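Local coordinates for fructuronate-tagaturonate epimerase UxaE from Cohnella laeviribosi in complex with 1 glycerol (Cohnella laeviribosi, PDB 6IL9), which interconverts D-fructuronate and D-tagaturonate by epimerisation, probably using the zinc ion bound at its TIM-barrel active site, at residues E246-M251 with F285-E290; I254-I259 with I292-D297; D297-A302 with G337-I342. One frame throughout, in Å; residues are numbered along the deposited sequence.

Contact 1: E246-M251 with F285-E290; sequences EAIQFM and FLVASE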
loop_
_atom_site.group_PDB
_atom_site.type_symbol
_atom_site.label_atom_id
_atom_site.label_comp_id
_atom_site.label_asym_id
_atom_site.label_seq_id
_atom_site.Cartn_x
_atom_site.Cartn_y
_atom_site.Cartn_z
ATOM N N GLU A 246 8.083 -21.105 -13.785
ATOM C CA GLU A 246 8.107 -21.431 -12.363
ATOM C C GLU A 246 7.252 -20.452 -11.564
ATOM O O GLU A 246 6.587 -20.841 -10.598
ATOM C CB GLU A 246 9.548 -21.447 -11.852
ATOM C CG GLU A 246 9.675 -21.828 -10.391
ATOM C CD GLU A 246 11.121 -21.847 -9.916
ATOM O OE1 GLU A 246 12.030 -21.968 -10.771
ATOM O OE2 GLU A 246 11.344 -21.747 -8.687
ATOM N N ALA A 247 7.248 -19.179 -11.966
ATOM C CA ALA A 247 6.402 -18.202 -11.290
ATOM C C ALA A 247 4.925 -18.495 -11.524
ATOM O O ALA A 247 4.109 -18.354 -10.609
ATOM C CB ALA A 247 6.755 -16.789 -11.754
ATOM N N ILE A 248 4.567 -18.888 -12.748
ATOM C CA ILE A 248 3.182 -19.247 -13.056
ATOM C C ILE A 248 2.739 -20.421 -12.197
ATOM O O ILE A 248 1.640 -20.422 -11.630
ATOM C CB ILE A 248 3.043 -19.570 -14.552
ATOM C CG1 ILE A 248 3.270 -18.307 -15.389
ATOM C CG2 ILE A 248 1.668 -20.209 -14.861
ATOM C CD1 ILE A 248 3.476 -18.609 -16.870
ATOM N N GLN A 249 3.589 -21.445 -12.097
ATOM C CA GLN A 249 3.249 -22.600 -11.273
ATOM C C GLN A 249 3.029 -22.189 -9.828
ATOM O O GLN A 249 2.145 -22.726 -9.148
ATOM C CB GLN A 249 4.350 -23.651 -11.370
ATOM C CG GLN A 249 4.475 -24.255 -12.734
ATOM C CD GLN A 249 3.210 -24.959 -13.156
ATOM O OE1 GLN A 249 2.633 -24.654 -14.206
ATOM N NE2 GLN A 249 2.760 -25.904 -12.335
ATOM N N PHE A 250 3.822 -21.228 -9.353
ATOM C CA PHE A 250 3.708 -20.743 -7.984
ATOM C C PHE A 250 2.408 -19.973 -7.787
ATOM O O PHE A 250 1.745 -20.124 -6.756
ATOM C CB PHE A 250 4.927 -19.874 -7.653
ATOM C CG PHE A 250 4.922 -19.304 -6.256
ATOM C CD1 PHE A 250 4.919 -20.138 -5.144
ATOM C CD2 PHE A 250 4.952 -17.931 -6.061
ATOM C CE1 PHE A 250 4.925 -19.613 -3.860
ATOM C CE2 PHE A 250 4.955 -17.393 -4.780
ATOM C CZ PHE A 250 4.934 -18.236 -3.677
ATOM N N MET A 251 2.033 -19.147 -8.770
ATOM C CA MET A 251 0.746 -18.458 -8.730
ATOM C C MET A 251 -0.402 -19.452 -8.593
ATOM O O MET A 251 -1.288 -19.293 -7.743
ATOM C CB MET A 251 0.565 -17.613 -10.002
ATOM C CG MET A 251 1.555 -16.465 -10.203
ATOM S SD MET A 251 1.622 -15.830 -11.925
ATOM C CE MET A 251 3.217 -15.020 -11.863
ATOM N N PHE A 285 0.858 -11.298 -21.598
ATOM C CA PHE A 285 -0.205 -12.087 -22.214
ATOM C C PHE A 285 -0.056 -13.570 -21.890
ATOM O O PHE A 285 -1.033 -14.245 -21.551
ATOM C CB PHE A 285 -0.212 -11.880 -23.729
ATOM C CG PHE A 285 -1.295 -12.650 -24.430
ATOM C CD1 PHE A 285 -2.587 -12.138 -24.518
ATOM C CD2 PHE A 285 -1.039 -13.895 -24.987
ATOM C CE1 PHE A 285 -3.590 -12.845 -25.153
ATOM C CE2 PHE A 285 -2.034 -14.606 -25.612
ATOM C CZ PHE A 285 -3.322 -14.082 -25.698
ATOM N N LEU A 286 1.159 -14.107 -22.027
ATOM C CA LEU A 286 1.349 -15.536 -21.787
ATOM C C LEU A 286 1.053 -15.898 -20.333
ATOM O O LEU A 286 0.369 -16.893 -20.060
ATOM C CB LEU A 286 2.775 -15.943 -22.163
ATOM C CG LEU A 286 3.130 -17.421 -21.955
ATOM C CD1 LEU A 286 3.944 -17.931 -23.144
ATOM C CD2 LEU A 286 3.922 -17.599 -20.678
ATOM N N VAL A 287 1.553 -15.099 -19.391
ATOM C CA VAL A 287 1.306 -15.366 -17.977
ATOM C C VAL A 287 -0.191 -15.368 -17.702
ATOM O O VAL A 287 -0.731 -16.312 -17.115
ATOM C CB VAL A 287 2.042 -14.338 -17.100
ATOM C CG1 VAL A 287 1.587 -14.455 -15.630
ATOM C CG2 VAL A 287 3.557 -14.502 -17.231
ATOM N N ALA A 288 -0.888 -14.325 -18.162
ATOM C CA ALA A 288 -2.323 -14.220 -17.904
ATOM C C ALA A 288 -3.081 -15.359 -18.563
ATOM O O ALA A 288 -3.958 -15.973 -17.947
ATOM C CB ALA A 288 -2.850 -12.869 -18.403
ATOM N N SER A 289 -2.731 -15.682 -19.810
ATOM C CA SER A 289 -3.427 -16.743 -20.520
ATOM C C SER A 289 -3.290 -18.070 -19.788
ATOM O O SER A 289 -4.247 -18.845 -19.704
ATOM C CB SER A 289 -2.881 -16.859 -21.942
ATOM O OG SER A 289 -3.649 -17.765 -22.697
ATOM N N GLU A 290 -2.102 -18.349 -19.252
ATOM C CA GLU A 290 -1.903 -19.600 -18.534
ATOM C C GLU A 290 -2.707 -19.633 -17.248
ATOM O O GLU A 290 -3.278 -20.667 -16.894
ATOM C CB GLU A 290 -0.423 -19.803 -18.220
ATOM C CG GLU A 290 0.410 -20.094 -19.445
ATOM C CD GLU A 290 -0.122 -21.272 -20.229
ATOM O OE1 GLU A 290 -0.056 -22.421 -19.726
ATOM O OE2 GLU A 290 -0.615 -21.045 -21.349
#

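Contact 2: I254-I259 with I292-D297; sequences IYEKYI and IGKNVD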
loop_
_atom_site.group_PDB
_atom_site.type_symbol
_atom_site.label_atom_id
_atom_site.label_comp_id
_atom_site.label_asym_id
_atom_site.label_seq_id
_atom_site.Cartn_x
_atom_site.Cartn_y
_atom_site.Cartn_z
ATOM N N ILE A 254 -0.496 -21.275 -5.081
ATOM C CA ILE A 254 -1.013 -20.423 -4.010
ATOM C C ILE A 254 -2.511 -20.199 -4.184
ATOM O O ILE A 254 -3.284 -20.264 -3.217
ATOM C CB ILE A 254 -0.240 -19.090 -3.977
ATOM C CG1 ILE A 254 1.225 -19.310 -3.561
ATOM C CG2 ILE A 254 -0.933 -18.091 -3.068
ATOM C CD1 ILE A 254 1.406 -19.986 -2.203
ATOM N N TYR A 255 -2.945 -19.905 -5.411
ATOM C CA TYR A 255 -4.372 -19.693 -5.642
ATOM C C TYR A 255 -5.185 -20.903 -5.186
ATOM O O TYR A 255 -6.181 -20.765 -4.463
ATOM C CB TYR A 255 -4.654 -19.396 -7.120
ATOM C CG TYR A 255 -6.144 -19.238 -7.315
ATOM C CD1 TYR A 255 -6.791 -18.076 -6.894
ATOM C CD2 TYR A 255 -6.917 -20.265 -7.853
ATOM C CE1 TYR A 255 -8.152 -17.931 -7.005
ATOM C CE2 TYR A 255 -8.298 -20.125 -7.975
ATOM C CZ TYR A 255 -8.902 -18.953 -7.555
ATOM O OH TYR A 255 -10.267 -18.805 -7.661
ATOM N N GLU A 256 -4.758 -22.103 -5.584
ATOM C CA GLU A 256 -5.542 -23.287 -5.262
ATOM C C GLU A 256 -5.438 -23.650 -3.786
ATOM O O GLU A 256 -6.424 -24.106 -3.198
ATOM C CB GLU A 256 -5.107 -24.457 -6.147
ATOM C CG GLU A 256 -5.455 -24.243 -7.607
ATOM C CD GLU A 256 -4.888 -25.314 -8.538
ATOM O OE1 GLU A 256 -4.045 -26.130 -8.105
ATOM O OE2 GLU A 256 -5.297 -25.333 -9.718
ATOM N N LYS A 257 -4.276 -23.433 -3.168
ATOM C CA LYS A 257 -4.093 -23.835 -1.773
ATOM C C LYS A 257 -4.789 -22.877 -0.810
ATOM O O LYS A 257 -5.369 -23.320 0.191
ATOM C CB LYS A 257 -2.603 -23.935 -1.438
ATOM C CG LYS A 257 -2.310 -24.645 -0.104
ATOM C CD LYS A 257 -0.826 -24.950 0.090
ATOM C CE LYS A 257 -0.564 -25.596 1.460
ATOM N NZ LYS A 257 0.889 -25.909 1.658
ATOM N N TYR A 258 -4.764 -21.570 -1.099
ATOM C CA TYR A 258 -5.126 -20.551 -0.115
ATOM C C TYR A 258 -6.248 -19.609 -0.537
ATOM O O TYR A 258 -7.020 -19.176 0.322
ATOM C CB TYR A 258 -3.897 -19.699 0.232
ATOM C CG TYR A 258 -2.836 -20.468 0.983
ATOM C CD1 TYR A 258 -3.092 -20.975 2.251
ATOM C CD2 TYR A 258 -1.589 -20.692 0.423
ATOM C CE1 TYR A 258 -2.136 -21.683 2.939
ATOM C CE2 TYR A 258 -0.616 -21.392 1.106
ATOM C CZ TYR A 258 -0.899 -21.888 2.365
ATOM O OH TYR A 258 0.073 -22.587 3.043
ATOM N N ILE A 259 -6.349 -19.251 -1.810
ATOM C CA ILE A 259 -7.345 -18.256 -2.222
ATOM C C ILE A 259 -8.695 -18.900 -2.490
ATOM O O ILE A 259 -9.714 -18.486 -1.931
ATOM C CB ILE A 259 -6.837 -17.485 -3.459
ATOM C CG1 ILE A 259 -5.400 -16.996 -3.238
ATOM C CG2 ILE A 259 -7.785 -16.330 -3.816
ATOM C CD1 ILE A 259 -5.253 -15.989 -2.105
ATOM N N ILE A 292 -5.465 -17.802 -16.460
ATOM C CA ILE A 292 -6.897 -17.823 -16.728
ATOM C C ILE A 292 -7.313 -19.199 -17.241
ATOM O O ILE A 292 -8.382 -19.719 -16.888
ATOM C CB ILE A 292 -7.258 -16.683 -17.703
ATOM C CG1 ILE A 292 -6.849 -15.331 -17.106
ATOM C CG2 ILE A 292 -8.719 -16.663 -17.960
ATOM C CD1 ILE A 292 -7.585 -14.952 -15.849
ATOM N N GLY A 293 -6.438 -19.846 -18.016
ATOM C CA GLY A 293 -6.704 -21.207 -18.451
ATOM C C GLY A 293 -6.810 -22.200 -17.308
ATOM O O GLY A 293 -7.487 -23.222 -17.432
ATOM N N LYS A 294 -6.159 -21.916 -16.179
ATOM C CA LYS A 294 -6.211 -22.792 -15.016
ATOM C C LYS A 294 -7.234 -22.334 -13.981
ATOM O O LYS A 294 -7.171 -22.766 -12.822
ATOM C CB LYS A 294 -4.823 -22.915 -14.379
ATOM C CG LYS A 294 -3.923 -23.897 -15.116
ATOM C CD LYS A 294 -4.372 -25.333 -14.850
ATOM C CE LYS A 294 -3.782 -25.854 -13.541
ATOM N NZ LYS A 294 -4.675 -26.840 -12.860
ATOM N N ASN A 295 -8.162 -21.461 -14.375
ATOM C CA ASN A 295 -9.293 -21.035 -13.556
ATOM C C ASN A 295 -8.878 -20.157 -12.383
ATOM O O ASN A 295 -9.610 -20.057 -11.392
ATOM C CB ASN A 295 -10.097 -22.248 -13.064
ATOM C CG ASN A 295 -10.497 -23.181 -14.207
ATOM O OD1 ASN A 295 -10.022 -24.318 -14.303
ATOM N ND2 ASN A 295 -11.365 -22.699 -15.082
ATOM N N VAL A 296 -7.733 -19.489 -12.482
ATOM C CA VAL A 296 -7.285 -18.594 -11.417
ATOM C C VAL A 296 -8.079 -17.294 -11.500
ATOM O O VAL A 296 -8.253 -16.731 -12.587
ATOM C CB VAL A 296 -5.775 -18.333 -11.525
ATOM C CG1 VAL A 296 -5.354 -17.252 -10.530
ATOM C CG2 VAL A 296 -4.988 -19.637 -11.289
ATOM N N ASP A 297 -8.559 -16.814 -10.345
ATOM C CA ASP A 297 -9.379 -15.605 -10.252
ATOM C C ASP A 297 -8.468 -14.448 -9.852
ATOM O O ASP A 297 -8.038 -14.361 -8.703
ATOM C CB ASP A 297 -10.499 -15.799 -9.230
ATOM C CG ASP A 297 -11.438 -14.609 -9.135
ATOM O OD1 ASP A 297 -11.423 -13.736 -10.026
ATOM O OD2 ASP A 297 -12.216 -14.558 -8.155
HETATM O O HOH W 1 -3.425 -27.082 -10.474
HETATM O O HOH W 2 -7.200 -23.011 -10.241
#

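Contact 3: D297-A302 with G337-I342; sequences DIFSMA and GYKLSI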
loop_
_atom_site.group_PDB
_atom_site.type_symbol
_atom_site.label_atom_id
_atom_site.label_comp_id
_atom_site.label_asym_id
_atom_site.label_seq_id
_atom_site.Cartn_x
_atom_site.Cartn_y
_atom_site.Cartn_z
ATOM N N ASP A 297 -8.559 -16.814 -10.345
ATOM C CA ASP A 297 -9.379 -15.605 -10.252
ATOM C C ASP A 297 -8.468 -14.448 -9.852
ATOM O O ASP A 297 -8.038 -14.361 -8.703
ATOM C CB ASP A 297 -10.499 -15.799 -9.230
ATOM C CG ASP A 297 -11.438 -14.609 -9.135
ATOM O OD1 ASP A 297 -11.423 -13.736 -10.026
ATOM O OD2 ASP A 297 -12.216 -14.558 -8.155
ATOM N N ILE A 298 -8.165 -13.576 -10.806
ATOM C CA ILE A 298 -7.174 -12.517 -10.619
ATOM C C ILE A 298 -7.896 -11.195 -10.409
ATOM O O ILE A 298 -8.763 -10.828 -11.208
ATOM C CB ILE A 298 -6.237 -12.435 -11.837
ATOM C CG1 ILE A 298 -5.633 -13.820 -12.131
ATOM C CG2 ILE A 298 -5.177 -11.363 -11.632
ATOM C CD1 ILE A 298 -4.844 -13.887 -13.439
ATOM N N PHE A 299 -7.520 -10.460 -9.350
ATOM C CA PHE A 299 -7.994 -9.091 -9.155
ATOM C C PHE A 299 -7.147 -8.120 -9.961
ATOM O O PHE A 299 -7.676 -7.266 -10.688
ATOM C CB PHE A 299 -7.965 -8.751 -7.653
ATOM C CG PHE A 299 -8.080 -7.275 -7.318
ATOM C CD1 PHE A 299 -9.324 -6.667 -7.182
ATOM C CD2 PHE A 299 -6.937 -6.522 -7.052
ATOM C CE1 PHE A 299 -9.420 -5.315 -6.819
ATOM C CE2 PHE A 299 -7.026 -5.181 -6.714
ATOM C CZ PHE A 299 -8.267 -4.577 -6.593
ATOM N N SER A 300 -5.825 -8.274 -9.889
ATOM C CA SER A 300 -4.936 -7.338 -10.560
ATOM C C SER A 300 -3.605 -8.009 -10.851
ATOM O O SER A 300 -3.246 -9.024 -10.244
ATOM C CB SER A 300 -4.731 -6.073 -9.714
ATOM O OG SER A 300 -4.064 -6.414 -8.513
ATOM N N MET A 301 -2.892 -7.432 -11.815
ATOM C CA MET A 301 -1.547 -7.843 -12.193
ATOM C C MET A 301 -0.654 -6.620 -12.107
ATOM O O MET A 301 -1.000 -5.566 -12.645
ATOM C CB MET A 301 -1.525 -8.406 -13.615
ATOM C CG MET A 301 -0.159 -8.837 -14.095
ATOM S SD MET A 301 0.074 -10.599 -13.794
ATOM C CE MET A 301 -1.379 -11.261 -14.711
ATOM N N ALA A 302 0.480 -6.756 -11.426
ATOM C CA ALA A 302 1.419 -5.643 -11.299
ATOM C C ALA A 302 2.664 -5.986 -12.094
ATOM O O ALA A 302 3.553 -6.677 -11.581
ATOM C CB ALA A 302 1.776 -5.380 -9.833
ATOM N N GLY A 337 -9.916 -9.539 -17.855
ATOM C CA GLY A 337 -10.869 -9.070 -16.869
ATOM C C GLY A 337 -10.271 -8.464 -15.609
ATOM O O GLY A 337 -11.001 -7.810 -14.857
ATOM N N TYR A 338 -8.987 -8.697 -15.326
ATOM C CA TYR A 338 -8.381 -8.131 -14.130
ATOM C C TYR A 338 -7.915 -6.707 -14.431
ATOM O O TYR A 338 -8.020 -6.223 -15.562
ATOM C CB TYR A 338 -7.224 -9.020 -13.650
ATOM C CG TYR A 338 -6.178 -9.248 -14.710
ATOM C CD1 TYR A 338 -5.170 -8.309 -14.940
ATOM C CD2 TYR A 338 -6.193 -10.405 -15.489
ATOM C CE1 TYR A 338 -4.228 -8.512 -15.930
ATOM C CE2 TYR A 338 -5.245 -10.619 -16.463
ATOM C CZ TYR A 338 -4.272 -9.663 -16.681
ATOM O OH TYR A 338 -3.339 -9.885 -17.665
ATOM N N LYS A 339 -7.401 -6.018 -13.406
ATOM C CA LYS A 339 -6.936 -4.640 -13.532
ATOM C C LYS A 339 -5.416 -4.583 -13.518
ATOM O O LYS A 339 -4.759 -5.406 -12.882
ATOM C CB LYS A 339 -7.450 -3.769 -12.376
ATOM C CG LYS A 339 -8.918 -3.929 -12.053
ATOM C CD LYS A 339 -9.374 -2.828 -11.116
ATOM C CE LYS A 339 -8.694 -2.889 -9.764
ATOM N NZ LYS A 339 -9.364 -1.947 -8.786
ATOM N N LEU A 340 -4.863 -3.560 -14.169
ATOM C CA LEU A 340 -3.453 -3.245 -13.972
ATOM C C LEU A 340 -3.238 -2.631 -12.599
ATOM O O LEU A 340 -4.035 -1.809 -12.132
ATOM C CB LEU A 340 -2.966 -2.267 -15.038
ATOM C CG LEU A 340 -2.881 -2.779 -16.464
ATOM C CD1 LEU A 340 -2.306 -1.656 -17.336
ATOM C CD2 LEU A 340 -2.023 -4.025 -16.536
ATOM N N SER A 341 -2.140 -3.026 -11.958
ATOM C CA SER A 341 -1.741 -2.496 -10.660
ATOM C C SER A 341 -0.414 -1.766 -10.798
ATOM O O SER A 341 0.543 -2.313 -11.357
ATOM C CB SER A 341 -1.620 -3.622 -9.638
ATOM O OG SER A 341 -1.328 -3.084 -8.365
ATOM N N ILE A 342 -0.357 -0.542 -10.280
ATOM C CA ILE A 342 0.833 0.305 -10.352
ATOM C C ILE A 342 1.472 0.334 -8.972
ATOM O O ILE A 342 0.950 0.979 -8.059
ATOM C CB ILE A 342 0.492 1.733 -10.808
ATOM C CG1 ILE A 342 -0.504 1.739 -11.975
ATOM C CG2 ILE A 342 1.774 2.504 -11.134
ATOM C CD1 ILE A 342 0.016 1.124 -13.239
#

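Contact 1: E246-M251 with F285-E290
Leu-286 meets Ile-248 first, methyl against methyl: Leu-286 CD2 lies 4.0 Å from Ile-248 CD1, and the two side chains cross at about a right angle. With CG1 of Ile-248 anti to the carbonyl carbon (chi1 -67°) and CD1 anti again beyond it (chi2 166°), the isoleucine is stretched out toward the neighbouring helix. One residue on, Val-287 takes the same methyl, its CA and its CG2 each 4.1 Å from Ile-248 CD1. Its other branch belongs to Met-251: Val-287 CG1 is 4.0 Å from SD and 4.1 Å from CE of Met-251, whose chain runs extended toward helix 281-293. Glu-290 offers only its aliphatic root, CB standing 4.0 Å from Ile-248 CG2. Beyond CG the glutamate bends at chi2, and its carboxylate is taken by helix 208-218: OE2 by Lys-217 and Tyr-218, OE1 by His-213. These are two helices of the TIM barrel's outer layer, 234-259 and 281-293, on the two sides of strand 267-271 in the chain. Their axes run in roughly the same direction, 10.4 Å apart and crossing at -33°. Leu-291 and Tyr-214 also pack against Ile-248. The zinc ion is remote, about 13 Å from the side chain of Met-251. The chemistry is therefore that of dispersion between methyl groups and a thioether: nothing directional fixes these side chains across the seam, and the carboxylate of Glu-290 is bonded by helix 208-218, which probably balances its charge.

Contact 2: I254-I259 with I292-D297
Tyr-255 lays one face of its ring on the backbone of Val-296 and Asp-297, just past the Schellman motif that ends helix 281-293. Val-296 CA makes a CH-pi contact, 4.0 Å from the ring centroid and 16° off its normal, while Asp-297 N lies over the same face nearer the rim, 3.5 Å from Tyr-255 CZ. Both methyls of Val-296 reach back to the root of the tyrosine, CG1 coming to 3.9 Å from Tyr-255 CG. At the far end the phenol oxygen OH is 3.4 Å from Asp-297 CB. CG of Tyr-255 is anti to the backbone N (chi1 178°), and the ring beyond it lies over Val-296 and Asp-297. An alanine here would probably leave Val-296 CA and Asp-297 N without the ring that covers them and open a gap between helix 234-259 and the loop. Nearer the surface, Glu-256 OE2 and Lys-294 NZ form a long salt bridge of 3.5 Å. A water there donates to both Glu-256 OE2, at 3.0 Å, and the backbone O of Lys-294, at 2.6 Å. Further out, Phe-268 of strand 267-271 packs on Val-296, and Lys-89 holds the Asp-297 carboxylate by a salt bridge. Asn-295, with positive phi, is the C-prime residue, which ends the helix and leads the chain into Val-296, whose N bonds back to Leu-291 O.

Contact 3: D297-A302 with G337-I342
Three backbone hydrogen bonds join Phe-299 and Met-301 to the neighbouring strand. Lys-339 N gives to Phe-299 O at 3.0 Å, nearly straight at 166°. Met-301 N gives to Lys-339 O, also at 3.0 Å. Ser-341 N gives to Met-301 O at 2.9 Å. Two CA-H...O contacts supplement them: Ser-300 CA lies 3.0 Å from Lys-339 O, and Ala-302 CA approaches Ser-341 O, a buried carbonyl oxygen with no hydrogen-bond partner in the model. This is the parallel pairing of neighbouring TIM-barrel strands, 300-302 and 339-342, with helix 319-336 as the beta-alpha-beta crossover between them. Apolar packing collects round Tyr-338, which faces the helical layer. Its CB sits against the carbonyl oxygens of Ile-298 and Phe-299. Ile-298 lies alongside it, pointing the same way, with CG2 3.7 Å from Tyr-338 CB. Met-301 crosses it at a slant, CB 3.6 Å from Tyr-338 CE1, and bends at chi2 and chi3 to bring its CE near the phenol end; the hydroxyl itself is bonded to His-284. The polar side chains of Ser-300, Lys-339 and Ser-341 find partners outside the two segments. Both serine hydroxyls bond to Glu-269 OE2, so one carboxylate oxygen ties the two strands to strand 267-271. Lys-339 passes the tip of the Phe-299 ring, NZ 3.6 Å from CZ, on its way to Thr-93 OG1 and the carbonyls of Ser-91 and Phe-363. At the far end, Ala-302 touches His-343, a zinc ligand, and its side chain is about 6 Å from the metal.

All three contacts belong to one sector of the eight-stranded barrel. Contact 1 joins helices 234-259 and 281-293, and contact 2, its centre about 10 Å away, joins the end of the first to the loop that follows the second; their segments alternate along the chain. Contact 3 follows in sequence, about 13 and 14 Å from them, and shares Asp-297 with contact 2, where the chain passes from helix 281-293 into strand 300-302. Ala-288 CB against Tyr-338 OH joins contacts 1 and 3; Ile-292 CD1 against Ile-298 CD1 joins 2 and 3. Helix 281-293 thus packs beside the chain leading into strands 300-302 and 339-342, whose far ends approach the zinc site.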